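Local coordinates for protein geranyltranstransferase (Methylococcus capsulatus, PDB 3TS7) that probably makes farnesyl diphosphate, joining isopentenyl and geranyl diphosphates with the help of magnesium, at residues K173-H184 against K253-G261; A146-S155 against A190-L201. One frame throughout, in Å; residues are numbered along the deposited sequence.

Contact 1: K173-H184 against K253-G261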
ATOM      1  N   LYS B 173       8.538   5.509  27.564  1.00 75.32           N
ATOM      2  CA  LYS B 173       9.947   5.105  27.644  1.00 75.68           C
ATOM      3  C   LYS B 173      10.974   6.227  27.465  1.00 75.40           C
ATOM      4  O   LYS B 173      10.670   7.310  26.948  1.00 69.85           O
ATOM      5  CB  LYS B 173      10.238   3.970  26.650  1.00 76.55           C
ATOM      6  CG  LYS B 173       9.575   2.650  27.005  1.00 77.91           C
ATOM      7  CD  LYS B 173      10.289   1.487  26.337  1.00 82.45           C
ATOM      8  CE  LYS B 173       9.866   0.158  26.945  1.00 83.23           C
ATOM      9  NZ  LYS B 173      10.742  -0.955  26.482  1.00 79.80           N
ATOM     10  N   LYS B 174      12.191   5.943  27.923  1.00 77.02           N
ATOM     11  CA  LYS B 174      13.337   6.827  27.764  1.00 78.70           C
ATOM     12  C   LYS B 174      14.341   6.134  26.846  1.00 75.46           C
ATOM     13  O   LYS B 174      14.969   5.137  27.223  1.00 80.19           O
ATOM     14  CB  LYS B 174      13.960   7.173  29.132  1.00 77.70           C
ATOM     15  CG  LYS B 174      15.235   8.031  29.064  1.00 84.86           C
ATOM     16  CD  LYS B 174      15.592   8.665  30.411  1.00 87.32           C
ATOM     17  CE  LYS B 174      15.007  10.072  30.563  1.00 85.38           C
ATOM     18  NZ  LYS B 174      15.752  11.106  29.774  1.00 77.98           N
ATOM     19  N   LEU B 175      14.467   6.657  25.633  1.00 67.64           N
ATOM     20  CA  LEU B 175      15.373   6.100  24.642  1.00 59.00           C
ATOM     21  C   LEU B 175      16.683   6.863  24.684  1.00 53.85           C
ATOM     22  O   LEU B 175      16.705   8.029  25.034  1.00 57.16           O
ATOM     23  CB  LEU B 175      14.756   6.225  23.245  1.00 60.45           C
ATOM     24  CG  LEU B 175      13.375   5.615  22.970  1.00 56.27           C
ATOM     25  CD1 LEU B 175      12.865   6.078  21.609  1.00 44.99           C
ATOM     26  CD2 LEU B 175      13.441   4.101  23.032  1.00 56.87           C
ATOM     27  N   ASP B 176      17.771   6.198  24.323  1.00 53.56           N
ATOM     28  CA  ASP B 176      19.062   6.838  24.079  1.00 56.51           C
ATOM     29  C   ASP B 176      19.009   7.694  22.802  1.00 54.43           C
ATOM     30  O   ASP B 176      17.982   7.747  22.120  1.00 50.68           O
ATOM     31  CB  ASP B 176      20.132   5.760  23.927  1.00 59.75           C
ATOM     32  CG  ASP B 176      19.739   4.682  22.921  1.00 69.91           C
ATOM     33  OD1 ASP B 176      20.636   4.130  22.254  1.00 78.32           O
ATOM     34  OD2 ASP B 176      18.530   4.381  22.792  1.00 87.06           O
ATOM     35  N   LEU B 177      20.108   8.375  22.485  1.00 54.06           N
ATOM     36  CA  LEU B 177      20.184   9.138  21.233  1.00 47.28           C
ATOM     37  C   LEU B 177      20.077   8.274  19.958  1.00 45.90           C
ATOM     38  O   LEU B 177      19.246   8.594  19.099  1.00 43.77           O
ATOM     39  CB  LEU B 177      21.384  10.110  21.194  1.00 45.04           C
ATOM     40  CG  LEU B 177      21.475  11.035  19.956  1.00 51.59           C
ATOM     41  CD1 LEU B 177      20.256  11.978  19.842  1.00 41.90           C
ATOM     42  CD2 LEU B 177      22.786  11.830  19.938  1.00 46.16           C
ATOM     43  N   PRO B 178      20.882   7.188  19.833  1.00 45.96           N
ATOM     44  CA  PRO B 178      20.733   6.361  18.635  1.00 46.06           C
ATOM     45  C   PRO B 178      19.325   5.772  18.501  1.00 51.07           C
ATOM     46  O   PRO B 178      18.834   5.627  17.378  1.00 51.19           O
ATOM     47  CB  PRO B 178      21.746   5.226  18.849  1.00 45.49           C
ATOM     48  CG  PRO B 178      22.746   5.778  19.802  1.00 49.87           C
ATOM     49  CD  PRO B 178      21.967   6.674  20.703  1.00 48.96           C
ATOM     50  N   GLY B 179      18.697   5.457  19.637  1.00 42.52           N
ATOM     51  CA  GLY B 179      17.355   4.889  19.678  1.00 39.44           C
ATOM     52  C   GLY B 179      16.262   5.839  19.216  1.00 44.18           C
ATOM     53  O   GLY B 179      15.342   5.437  18.488  1.00 37.65           O
ATOM     54  N   LEU B 180      16.348   7.095  19.648  1.00 39.97           N
ATOM     55  CA  LEU B 180      15.395   8.108  19.226  1.00 41.68           C
ATOM     56  C   LEU B 180      15.614   8.479  17.755  1.00 42.31           C
ATOM     57  O   LEU B 180      14.648   8.693  17.018  1.00 40.32           O
ATOM     58  CB  LEU B 180      15.475   9.335  20.125  1.00 38.35           C
ATOM     59  CG  LEU B 180      14.626  10.563  19.806  1.00 40.89           C
ATOM     60  CD1 LEU B 180      13.142  10.228  19.907  1.00 40.47           C
ATOM     61  CD2 LEU B 180      14.996  11.739  20.724  1.00 42.22           C
ATOM     62  N   GLU B 181      16.876   8.536  17.335  1.00 42.91           N
ATOM     63  CA  GLU B 181      17.205   8.803  15.944  1.00 35.95           C
ATOM     64  C   GLU B 181      16.643   7.698  15.024  1.00 43.10           C
ATOM     65  O   GLU B 181      15.967   8.011  14.046  1.00 34.63           O
ATOM     66  CB  GLU B 181      18.717   9.037  15.754  1.00 36.90           C
ATOM     67  CG  GLU B 181      19.172  10.425  16.299  1.00 43.19           C
ATOM     68  CD  GLU B 181      20.637  10.789  16.022  1.00 49.51           C
ATOM     69  OE1 GLU B 181      21.307  10.119  15.223  1.00 54.43           O
ATOM     70  OE2 GLU B 181      21.125  11.776  16.607  1.00 60.87           O
ATOM     71  N   ASN B 182      16.856   6.431  15.392  1.00 40.31           N
ATOM     72  CA  ASN B 182      16.419   5.270  14.594  1.00 45.97           C
ATOM     73  C   ASN B 182      14.922   5.240  14.299  1.00 45.70           C
ATOM     74  O   ASN B 182      14.488   4.904  13.190  1.00 44.98           O
ATOM     75  CB  ASN B 182      16.827   3.954  15.269  1.00 46.80           C
ATOM     76  CG  ASN B 182      16.159   2.733  14.622  1.00 42.99           C
ATOM     77  OD1 ASN B 182      16.586   2.273  13.570  1.00 42.84           O
ATOM     78  ND2 ASN B 182      15.119   2.210  15.261  1.00 44.36           N
ATOM     79  N   MET B 183      14.152   5.568  15.322  1.00 43.08           N
ATOM     80  CA  MET B 183      12.732   5.702  15.228  1.00 43.08           C
ATOM     81  C   MET B 183      12.332   6.783  14.219  1.00 44.81           C
ATOM     82  O   MET B 183      11.463   6.553  13.366  1.00 38.56           O
ATOM     83  CB  MET B 183      12.214   6.092  16.596  1.00 40.84           C
ATOM     84  CG  MET B 183      10.765   5.909  16.773  1.00 41.65           C
ATOM     85  SD  MET B 183      10.102   7.412  17.407  1.00 75.34           S
ATOM     86  CE  MET B 183       9.465   8.010  15.890  1.00 33.61           C
ATOM     87  N   HIS B 184      12.954   7.956  14.324  1.00 38.70           N
ATOM     88  CA  HIS B 184      12.651   9.060  13.410  1.00 35.87           C
ATOM     89  C   HIS B 184      13.084   8.803  11.963  1.00 35.00           C
ATOM     90  O   HIS B 184      12.375   9.197  11.030  1.00 34.93           O
ATOM     91  CB  HIS B 184      13.252  10.376  13.910  1.00 35.69           C
ATOM     92  CG  HIS B 184      12.462  11.032  14.994  1.00 38.94           C
ATOM     93  ND1 HIS B 184      11.137  11.389  14.840  1.00 39.51           N
ATOM     94  CD2 HIS B 184      12.813  11.420  16.246  1.00 34.31           C
ATOM     95  CE1 HIS B 184      10.700  11.960  15.948  1.00 37.09           C
ATOM     96  NE2 HIS B 184      11.699  11.994  16.816  1.00 40.14           N
ATOM     97  N   LYS B 253       6.515  10.865  26.194  1.00 73.42           N
ATOM     98  CA  LYS B 253       7.137  10.674  24.885  1.00 71.94           C
ATOM     99  C   LYS B 253       8.561  11.230  24.823  1.00 68.71           C
ATOM    100  O   LYS B 253       8.794  12.382  25.199  1.00 69.76           O
ATOM    101  CB  LYS B 253       6.283  11.297  23.778  1.00 72.25           C
ATOM    102  CG  LYS B 253       5.427  10.287  23.030  1.00 76.70           C
ATOM    103  CD  LYS B 253       4.940  10.851  21.706  1.00 85.68           C
ATOM    104  CE  LYS B 253       4.364   9.755  20.826  1.00 85.66           C
ATOM    105  NZ  LYS B 253       3.982  10.281  19.489  1.00 82.91           N
ATOM    106  N   PRO B 254       9.517  10.410  24.346  1.00 65.01           N
ATOM    107  CA  PRO B 254      10.919  10.840  24.255  1.00 61.61           C
ATOM    108  C   PRO B 254      11.140  11.927  23.196  1.00 58.92           C
ATOM    109  O   PRO B 254      10.560  11.879  22.114  1.00 53.70           O
ATOM    110  CB  PRO B 254      11.674   9.551  23.905  1.00 61.19           C
ATOM    111  CG  PRO B 254      10.657   8.637  23.325  1.00 65.87           C
ATOM    112  CD  PRO B 254       9.331   9.010  23.917  1.00 66.21           C
ATOM    113  N   ASN B 255      11.948  12.922  23.542  1.00 53.00           N
ATOM    114  CA  ASN B 255      12.247  14.026  22.645  1.00 46.66           C
ATOM    115  C   ASN B 255      13.705  14.437  22.798  1.00 52.39           C
ATOM    116  O   ASN B 255      14.392  14.017  23.746  1.00 46.78           O
ATOM    117  CB  ASN B 255      11.296  15.217  22.866  1.00 45.67           C
ATOM    118  CG  ASN B 255      11.339  15.755  24.289  1.00 53.65           C
ATOM    119  OD1 ASN B 255      12.064  16.701  24.584  1.00 48.09           O
ATOM    120  ND2 ASN B 255      10.570  15.145  25.175  1.00 56.68           N
ATOM    121  N   TYR B 256      14.174  15.241  21.850  1.00 47.06           N
ATOM    122  CA  TYR B 256      15.577  15.624  21.803  1.00 47.29           C
ATOM    123  C   TYR B 256      16.035  16.557  22.943  1.00 42.08           C
ATOM    124  O   TYR B 256      17.096  16.308  23.520  1.00 42.70           O
ATOM    125  CB  TYR B 256      15.948  16.186  20.422  1.00 43.17           C
ATOM    126  CG  TYR B 256      15.972  15.157  19.309  1.00 40.13           C
ATOM    127  CD1 TYR B 256      17.125  14.406  19.057  1.00 36.30           C
ATOM    128  CD2 TYR B 256      14.839  14.934  18.505  1.00 39.53           C
ATOM    129  CE1 TYR B 256      17.159  13.448  18.034  1.00 40.04           C
ATOM    130  CE2 TYR B 256      14.862  13.973  17.465  1.00 36.43           C
ATOM    131  CZ  TYR B 256      16.035  13.246  17.238  1.00 35.10           C
ATOM    132  OH  TYR B 256      16.100  12.315  16.223  1.00 42.92           O
ATOM    133  N   PRO B 257      15.264  17.629  23.264  1.00 40.82           N
ATOM    134  CA  PRO B 257      15.760  18.448  24.382  1.00 42.34           C
ATOM    135  C   PRO B 257      15.672  17.760  25.751  1.00 42.70           C
ATOM    136  O   PRO B 257      16.495  18.049  26.610  1.00 46.78           O
ATOM    137  CB  PRO B 257      14.852  19.684  24.353  1.00 40.72           C
ATOM    138  CG  PRO B 257      14.234  19.688  22.981  1.00 42.78           C
ATOM    139  CD  PRO B 257      14.084  18.255  22.636  1.00 42.45           C
ATOM    140  N   ALA B 258      14.703  16.869  25.954  1.00 43.03           N
ATOM    141  CA  ALA B 258      14.641  16.094  27.210  1.00 48.15           C
ATOM    142  C   ALA B 258      15.868  15.206  27.361  1.00 47.33           C
ATOM    143  O   ALA B 258      16.451  15.119  28.434  1.00 48.29           O
ATOM    144  CB  ALA B 258      13.365  15.261  27.303  1.00 49.03           C
ATOM    145  N   LEU B 259      16.275  14.583  26.265  1.00 35.86           N
ATOM    146  CA  LEU B 259      17.427  13.710  26.241  1.00 36.26           C
ATOM    147  C   LEU B 259      18.782  14.437  26.313  1.00 44.07           C
ATOM    148  O   LEU B 259      19.721  13.955  26.956  1.00 43.03           O
ATOM    149  CB  LEU B 259      17.367  12.906  24.953  1.00 39.32           C
ATOM    150  CG  LEU B 259      18.311  11.739  24.788  1.00 56.56           C
ATOM    151  CD1 LEU B 259      18.084  10.806  25.946  1.00 68.81           C
ATOM    152  CD2 LEU B 259      17.970  11.072  23.469  1.00 55.02           C
ATOM    153  N   LEU B 260      18.894  15.579  25.642  1.00 41.58           N
ATOM    154  CA  LEU B 260      20.210  16.192  25.451  1.00 44.73           C
ATOM    155  C   LEU B 260      20.367  17.542  26.131  1.00 40.74           C
ATOM    156  O   LEU B 260      21.467  18.077  26.170  1.00 40.68           O
ATOM    157  CB  LEU B 260      20.518  16.347  23.955  1.00 40.20           C
ATOM    158  CG  LEU B 260      20.514  15.104  23.067  1.00 45.97           C
ATOM    159  CD1 LEU B 260      20.331  15.501  21.606  1.00 41.35           C
ATOM    160  CD2 LEU B 260      21.782  14.285  23.252  1.00 40.67           C
ATOM    161  N   GLY B 261      19.273  18.091  26.653  1.00 43.16           N
ATOM    162  CA  GLY B 261      19.236  19.507  27.007  1.00 46.08           C
ATOM    163  C   GLY B 261      18.900  20.317  25.767  1.00 52.12           C
ATOM    164  O   GLY B 261      19.117  19.856  24.635  1.00 47.87           O
TER
HETATM  165  O   HOH W   1      11.506  13.364  19.185  1.00 44.69           O

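Contact 2: A146-S155 against A190-L201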
ATOM      1  N   ALA B 146      12.935  -0.125  -9.821  1.00 32.16           N
ATOM      2  CA  ALA B 146      13.682   0.431  -8.695  1.00 33.44           C
ATOM      3  C   ALA B 146      12.898   1.490  -7.928  1.00 30.95           C
ATOM      4  O   ALA B 146      13.003   1.558  -6.711  1.00 33.18           O
ATOM      5  CB  ALA B 146      15.029   0.972  -9.169  1.00 30.65           C
ATOM      6  N   MET B 147      12.108   2.314  -8.621  1.00 27.77           N
ATOM      7  CA  MET B 147      11.258   3.297  -7.945  1.00 26.47           C
ATOM      8  C   MET B 147      10.220   2.642  -7.042  1.00 31.90           C
ATOM      9  O   MET B 147       9.939   3.130  -5.934  1.00 28.67           O
ATOM     10  CB  MET B 147      10.491   4.135  -8.951  1.00 28.26           C
ATOM     11  CG  MET B 147      11.330   5.166  -9.680  1.00 34.48           C
ATOM     12  SD  MET B 147      10.294   6.063 -10.828  1.00 34.27           S
ATOM     13  CE  MET B 147      11.509   7.177 -11.551  1.00 31.22           C
ATOM     14  N   ILE B 148       9.641   1.558  -7.551  1.00 31.08           N
ATOM     15  CA  ILE B 148       8.605   0.801  -6.823  1.00 33.46           C
ATOM     16  C   ILE B 148       9.223   0.176  -5.583  1.00 25.89           C
ATOM     17  O   ILE B 148       8.689   0.339  -4.476  1.00 30.91           O
ATOM     18  CB  ILE B 148       7.938  -0.281  -7.716  1.00 35.35           C
ATOM     19  CG1 ILE B 148       7.178   0.391  -8.872  1.00 33.57           C
ATOM     20  CG2 ILE B 148       7.008  -1.172  -6.881  1.00 30.91           C
ATOM     21  CD1 ILE B 148       7.043  -0.470 -10.112  1.00 41.64           C
ATOM     22  N   GLU B 149      10.363  -0.492  -5.763  1.00 28.85           N
ATOM     23  CA  GLU B 149      11.093  -1.071  -4.633  1.00 34.56           C
ATOM     24  C   GLU B 149      11.447  -0.035  -3.584  1.00 36.56           C
ATOM     25  O   GLU B 149      11.289  -0.292  -2.387  1.00 34.11           O
ATOM     26  CB  GLU B 149      12.335  -1.849  -5.091  1.00 33.33           C
ATOM     27  CG  GLU B 149      13.313  -2.287  -3.949  1.00 36.72           C
ATOM     28  CD  GLU B 149      12.661  -3.055  -2.775  1.00 57.03           C
ATOM     29  OE1 GLU B 149      11.501  -3.525  -2.874  1.00 48.91           O
ATOM     30  OE2 GLU B 149      13.323  -3.180  -1.722  1.00 42.69           O
ATOM     31  N   THR B 150      11.881   1.141  -4.043  1.00 32.11           N
ATOM     32  CA  THR B 150      12.205   2.250  -3.168  1.00 35.67           C
ATOM     33  C   THR B 150      11.014   2.627  -2.320  1.00 34.13           C
ATOM     34  O   THR B 150      11.131   2.745  -1.089  1.00 32.01           O
ATOM     35  CB  THR B 150      12.668   3.484  -3.978  1.00 31.45           C
ATOM     36  OG1 THR B 150      13.947   3.198  -4.534  1.00 36.07           O
ATOM     37  CG2 THR B 150      12.746   4.730  -3.092  1.00 29.11           C
ATOM     38  N   LEU B 151       9.857   2.793  -2.964  1.00 27.46           N
ATOM     39  CA  LEU B 151       8.675   3.246  -2.235  1.00 29.89           C
ATOM     40  C   LEU B 151       8.176   2.155  -1.271  1.00 29.10           C
ATOM     41  O   LEU B 151       7.744   2.454  -0.146  1.00 29.69           O
ATOM     42  CB  LEU B 151       7.559   3.708  -3.183  1.00 34.30           C
ATOM     43  CG  LEU B 151       6.403   4.482  -2.511  1.00 30.49           C
ATOM     44  CD1 LEU B 151       6.803   5.882  -2.067  1.00 32.41           C
ATOM     45  CD2 LEU B 151       5.215   4.575  -3.474  1.00 39.69           C
ATOM     46  N   ALA B 152       8.267   0.902  -1.692  1.00 28.72           N
ATOM     47  CA  ALA B 152       7.786  -0.192  -0.862  1.00 30.35           C
ATOM     48  C   ALA B 152       8.662  -0.344   0.383  1.00 36.31           C
ATOM     49  O   ALA B 152       8.137  -0.507   1.463  1.00 32.89           O
ATOM     50  CB  ALA B 152       7.745  -1.472  -1.639  1.00 26.25           C
ATOM     51  N   LYS B 153       9.987  -0.234   0.229  1.00 36.39           N
ATOM     52  CA  LYS B 153      10.912  -0.380   1.353  1.00 38.79           C
ATOM     53  C   LYS B 153      10.777   0.792   2.322  1.00 41.33           C
ATOM     54  O   LYS B 153      10.775   0.595   3.551  1.00 37.84           O
ATOM     55  CB  LYS B 153      12.352  -0.546   0.858  1.00 41.68           C
ATOM     56  CG  LYS B 153      13.316  -1.234   1.844  1.00 59.25           C
ATOM     57  CD  LYS B 153      14.755  -0.776   1.597  1.00 65.50           C
ATOM     58  CE  LYS B 153      15.798  -1.847   1.939  1.00 82.79           C
ATOM     59  NZ  LYS B 153      16.393  -2.526   0.735  1.00 87.71           N
ATOM     60  N   ALA B 154      10.608   1.997   1.777  1.00 36.33           N
ATOM     61  CA  ALA B 154      10.403   3.188   2.592  1.00 33.78           C
ATOM     62  C   ALA B 154       9.069   3.255   3.333  1.00 37.65           C
ATOM     63  O   ALA B 154       8.981   3.864   4.404  1.00 31.66           O
ATOM     64  CB  ALA B 154      10.607   4.463   1.763  1.00 34.24           C
ATOM     65  N   SER B 155       8.027   2.652   2.770  1.00 33.61           N
ATOM     66  CA  SER B 155       6.694   2.775   3.351  1.00 29.42           C
ATOM     67  C   SER B 155       6.310   1.615   4.297  1.00 26.79           C
ATOM     68  O   SER B 155       5.374   1.755   5.055  1.00 32.25           O
ATOM     69  CB  SER B 155       5.644   2.891   2.238  1.00 32.74           C
ATOM     70  OG  SER B 155       6.040   3.858   1.266  1.00 41.88           O
ATOM     71  N   ALA B 190      12.646   7.646   6.055  1.00 29.17           N
ATOM     72  CA  ALA B 190      12.667   6.748   4.898  1.00 27.41           C
ATOM     73  C   ALA B 190      11.871   7.341   3.729  1.00 31.28           C
ATOM     74  O   ALA B 190      12.343   7.305   2.592  1.00 32.49           O
ATOM     75  CB  ALA B 190      12.177   5.328   5.268  1.00 32.81           C
ATOM     76  N   LEU B 191      10.706   7.930   4.011  1.00 33.45           N
ATOM     77  CA  LEU B 191       9.860   8.464   2.934  1.00 30.99           C
ATOM     78  C   LEU B 191      10.429   9.765   2.355  1.00 35.68           C
ATOM     79  O   LEU B 191      10.233  10.059   1.176  1.00 35.02           O
ATOM     80  CB  LEU B 191       8.404   8.672   3.385  1.00 31.77           C
ATOM     81  CG  LEU B 191       7.357   8.915   2.285  1.00 35.94           C
ATOM     82  CD1 LEU B 191       7.320   7.750   1.293  1.00 40.87           C
ATOM     83  CD2 LEU B 191       5.969   9.212   2.856  1.00 34.00           C
ATOM     84  N   ILE B 192      11.130  10.540   3.182  1.00 32.94           N
ATOM     85  CA  ILE B 192      11.802  11.759   2.712  1.00 32.60           C
ATOM     86  C   ILE B 192      12.953  11.388   1.789  1.00 28.87           C
ATOM     87  O   ILE B 192      13.093  11.958   0.701  1.00 31.08           O
ATOM     88  CB  ILE B 192      12.276  12.636   3.909  1.00 35.12           C
ATOM     89  CG1 ILE B 192      11.083  13.402   4.484  1.00 35.10           C
ATOM     90  CG2 ILE B 192      13.371  13.614   3.491  1.00 34.02           C
ATOM     91  CD1 ILE B 192      11.292  13.840   5.922  1.00 38.47           C
ATOM     92  N   ARG B 193      13.760  10.409   2.194  1.00 23.55           N
ATOM     93  CA  ARG B 193      14.832   9.915   1.349  1.00 26.66           C
ATOM     94  C   ARG B 193      14.293   9.270   0.083  1.00 35.59           C
ATOM     95  O   ARG B 193      14.931   9.366  -0.968  1.00 34.04           O
ATOM     96  CB  ARG B 193      15.699   8.906   2.098  1.00 28.34           C
ATOM     97  CG  ARG B 193      16.463   9.556   3.293  1.00 27.42           C
ATOM     98  CD  ARG B 193      16.876   8.522   4.282  1.00 31.42           C
ATOM     99  NE  ARG B 193      18.058   7.797   3.838  1.00 29.63           N
ATOM    100  CZ  ARG B 193      18.760   6.978   4.613  1.00 37.51           C
ATOM    101  NH1 ARG B 193      19.832   6.383   4.133  1.00 34.78           N
ATOM    102  NH2 ARG B 193      18.389   6.762   5.879  1.00 41.48           N
ATOM    103  N   ALA B 194      13.125   8.624   0.179  1.00 28.31           N
ATOM    104  CA  ALA B 194      12.508   8.025  -1.034  1.00 26.32           C
ATOM    105  C   ALA B 194      12.185   9.112  -2.018  1.00 24.91           C
ATOM    106  O   ALA B 194      12.391   8.925  -3.203  1.00 28.08           O
ATOM    107  CB  ALA B 194      11.217   7.240  -0.680  1.00 29.02           C
ATOM    108  N   SER B 195      11.681  10.245  -1.536  1.00 25.51           N
ATOM    109  CA  SER B 195      11.293  11.349  -2.426  1.00 36.99           C
ATOM    110  C   SER B 195      12.462  11.850  -3.272  1.00 40.07           C
ATOM    111  O   SER B 195      12.298  12.217  -4.443  1.00 33.82           O
ATOM    112  CB  SER B 195      10.724  12.498  -1.615  1.00 36.22           C
ATOM    113  OG  SER B 195       9.712  12.008  -0.773  1.00 55.13           O
ATOM    114  N   VAL B 196      13.648  11.810  -2.669  1.00 34.80           N
ATOM    115  CA  VAL B 196      14.862  12.249  -3.319  1.00 32.58           C
ATOM    116  C   VAL B 196      15.386  11.171  -4.258  1.00 33.21           C
ATOM    117  O   VAL B 196      15.776  11.476  -5.392  1.00 32.96           O
ATOM    118  CB  VAL B 196      15.921  12.698  -2.249  1.00 32.06           C
ATOM    119  CG1 VAL B 196      17.309  12.840  -2.856  1.00 30.68           C
ATOM    120  CG2 VAL B 196      15.471  13.999  -1.639  1.00 26.67           C
ATOM    121  N   ARG B 197      15.371   9.919  -3.796  1.00 27.58           N
ATOM    122  CA  ARG B 197      15.862   8.809  -4.578  1.00 27.63           C
ATOM    123  C   ARG B 197      15.011   8.581  -5.844  1.00 31.31           C
ATOM    124  O   ARG B 197      15.561   8.241  -6.889  1.00 29.25           O
ATOM    125  CB  ARG B 197      15.931   7.539  -3.734  1.00 30.73           C
ATOM    126  CG  ARG B 197      16.285   6.295  -4.508  1.00 35.52           C
ATOM    127  CD  ARG B 197      16.600   5.124  -3.601  1.00 30.52           C
ATOM    128  NE  ARG B 197      16.763   3.892  -4.370  1.00 31.14           N
ATOM    129  CZ  ARG B 197      17.864   3.539  -5.019  1.00 42.87           C
ATOM    130  NH1 ARG B 197      18.935   4.326  -5.019  1.00 40.44           N
ATOM    131  NH2 ARG B 197      17.886   2.395  -5.683  1.00 38.11           N
ATOM    132  N   LEU B 198      13.694   8.786  -5.744  1.00 30.39           N
ATOM    133  CA  LEU B 198      12.804   8.636  -6.910  1.00 35.94           C
ATOM    134  C   LEU B 198      13.215   9.552  -8.063  1.00 33.36           C
ATOM    135  O   LEU B 198      13.268   9.109  -9.222  1.00 33.10           O
ATOM    136  CB  LEU B 198      11.352   8.937  -6.538  1.00 28.34           C
ATOM    137  CG  LEU B 198      10.630   7.921  -5.625  1.00 36.13           C
ATOM    138  CD1 LEU B 198       9.155   8.136  -5.589  1.00 34.43           C
ATOM    139  CD2 LEU B 198      10.929   6.561  -6.088  1.00 30.15           C
ATOM    140  N   ALA B 199      13.494  10.812  -7.724  1.00 32.63           N
ATOM    141  CA  ALA B 199      14.034  11.783  -8.695  1.00 34.14           C
ATOM    142  C   ALA B 199      15.348  11.325  -9.300  1.00 34.74           C
ATOM    143  O   ALA B 199      15.542  11.433 -10.514  1.00 35.76           O
ATOM    144  CB  ALA B 199      14.172  13.173  -8.073  1.00 31.45           C
ATOM    145  N   CYS B 200      16.248  10.808  -8.462  1.00 29.49           N
ATOM    146  CA  CYS B 200      17.505  10.269  -8.939  1.00 29.91           C
ATOM    147  C   CYS B 200      17.324   9.129  -9.944  1.00 36.35           C
ATOM    148  O   CYS B 200      18.041   9.066 -10.949  1.00 34.41           O
ATOM    149  CB  CYS B 200      18.386   9.833  -7.762  1.00 34.35           C
ATOM    150  SG  CYS B 200      18.995  11.230  -6.734  1.00 34.30           S
ATOM    151  N   LEU B 201      16.339   8.259  -9.695  1.00 31.55           N
ATOM    152  CA  LEU B 201      16.053   7.129 -10.592  1.00 34.34           C
ATOM    153  C   LEU B 201      15.432   7.557 -11.933  1.00 27.44           C
ATOM    154  O   LEU B 201      15.410   6.769 -12.875  1.00 37.20           O
ATOM    155  CB  LEU B 201      15.146   6.099  -9.890  1.00 29.53           C
ATOM    156  CG  LEU B 201      15.797   5.280  -8.770  1.00 25.91           C
ATOM    157  CD1 LEU B 201      14.728   4.627  -7.841  1.00 27.01           C
ATOM    158  CD2 LEU B 201      16.794   4.253  -9.317  1.00 29.89           C
TER
HETATM  159  O   HOH W   2      15.426   0.837  -5.496  1.00 37.15           O

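Contact 1: K173-H184 against K253-G261
Y256 reaches into helix 177-184 as a knob into a hole lined by L177, L180, E181 and H184. Its CG stands anti to its own carbonyl carbon (chi1 -70°), which turns the ring from the short helix 256-260 across to the longer one. Beyond CB the ring lies with one face under the CD2 methyl of L180, which sits over its centre, 3.6 Å from the centroid, in a CH-pi contact. Farther out, CE1 meets L177 CD1 at the ring edge at 3.9 Å, while CE2 comes within 3.5 Å of H184 CD2. The tip, OH, packs against H184 CD2 at 3.4 Å and against the CG methylene of E181. The tyrosine and histidine rings meet rim to rim, their planes 20° apart, and neither covers the other. A long, flat, mainly apolar side chain suits this cleft between leucine methyls and an imidazole.

Water 1 lies in the plane of the H184 ring, 2.7 Å from NE2, and makes a weak bond to P254 O. Nearer the start of the helix, L259 wedges its two methyls against main chain: CD1 lies 3.2 Å from L175 O, and CD2 is near L177 N. P254 offers its rigid ring to L175, CG to CD1 at 3.8 Å. N255 caps its own helix by accepting from A258 N.

The two helix segments run nearly antiparallel. Helix 208-237 lies next to them, where D230 accepts from Y256 N, and K268 of helix 262-279 touches L177 and E181.

Contact 2: A146-S155 against A190-L201
T150 OG1 is gripped from both helices: R197 NE donates to it across the contact at 2.9 Å, with an N-H...O angle of 143°, and the hydroxyl itself donates to A146 O one turn back, also at 2.9 Å. The R197 chain is extended from CG to NE, and its CG stands anti to the backbone N (chi1 173°), which carries the guanidinium over to the facing helix. Water 2 tightens the knot by accepting from R197 NH2 and donating to A146 O. That carbonyl also takes T150 N, from the opposite face of its plane to the hydroxyl. Threonine suits the place because its other branch is apolar: CG2 packs on A194 CB at 3.8 Å, and the whole side chain is a knob among A194, R197, L198 and L201.

Where A154 faces A190, small alanines let the backbones come close. The methyl of A154 lies 3.4 Å from A190 O and also meets the methyls of A190 and A194. Beside the alanines, L151 and L191 touch through their CD1 methyls. Around M147 the larger side chains of L198 and L201 do the packing. M147 runs extended past L201 in the opposite direction, bringing CE to 3.5 Å from L198 O, while L201 CD1 rests 3.6 Å from M147 N.

Segments 146-155 and 190-201 run nearly antiparallel, their axes 8.6 Å apart at closest approach. Helix 73-90 packs on L151 and L198, and F211 of helix 208-237 lies against R197. On helix 141-155, I148, E149 and A152 meet the second subunit.

In the fold
Helix 177-201 carries both contacts: its first turns take part in contact 1 and its later ones in contact 2. The contact centres are about 26 Å apart, and their nearest atoms, about 5 Å apart, do not touch. Contact 1 is a surface contact, its centre about 21 Å from that of the chain; contact 2 is buried, at about 11 Å. Helix 208-237 borders both. Its D230, whose carboxylate is hydrogen-bonded to Y256 N of contact 1, belongs to a DDILD sequence, consistent with the second aspartate-rich motif that binds magnesium in this family. Contact 1 thus probably lies beside the active site, whereas contact 2 joins two helices of the all-helical core near the subunit interface.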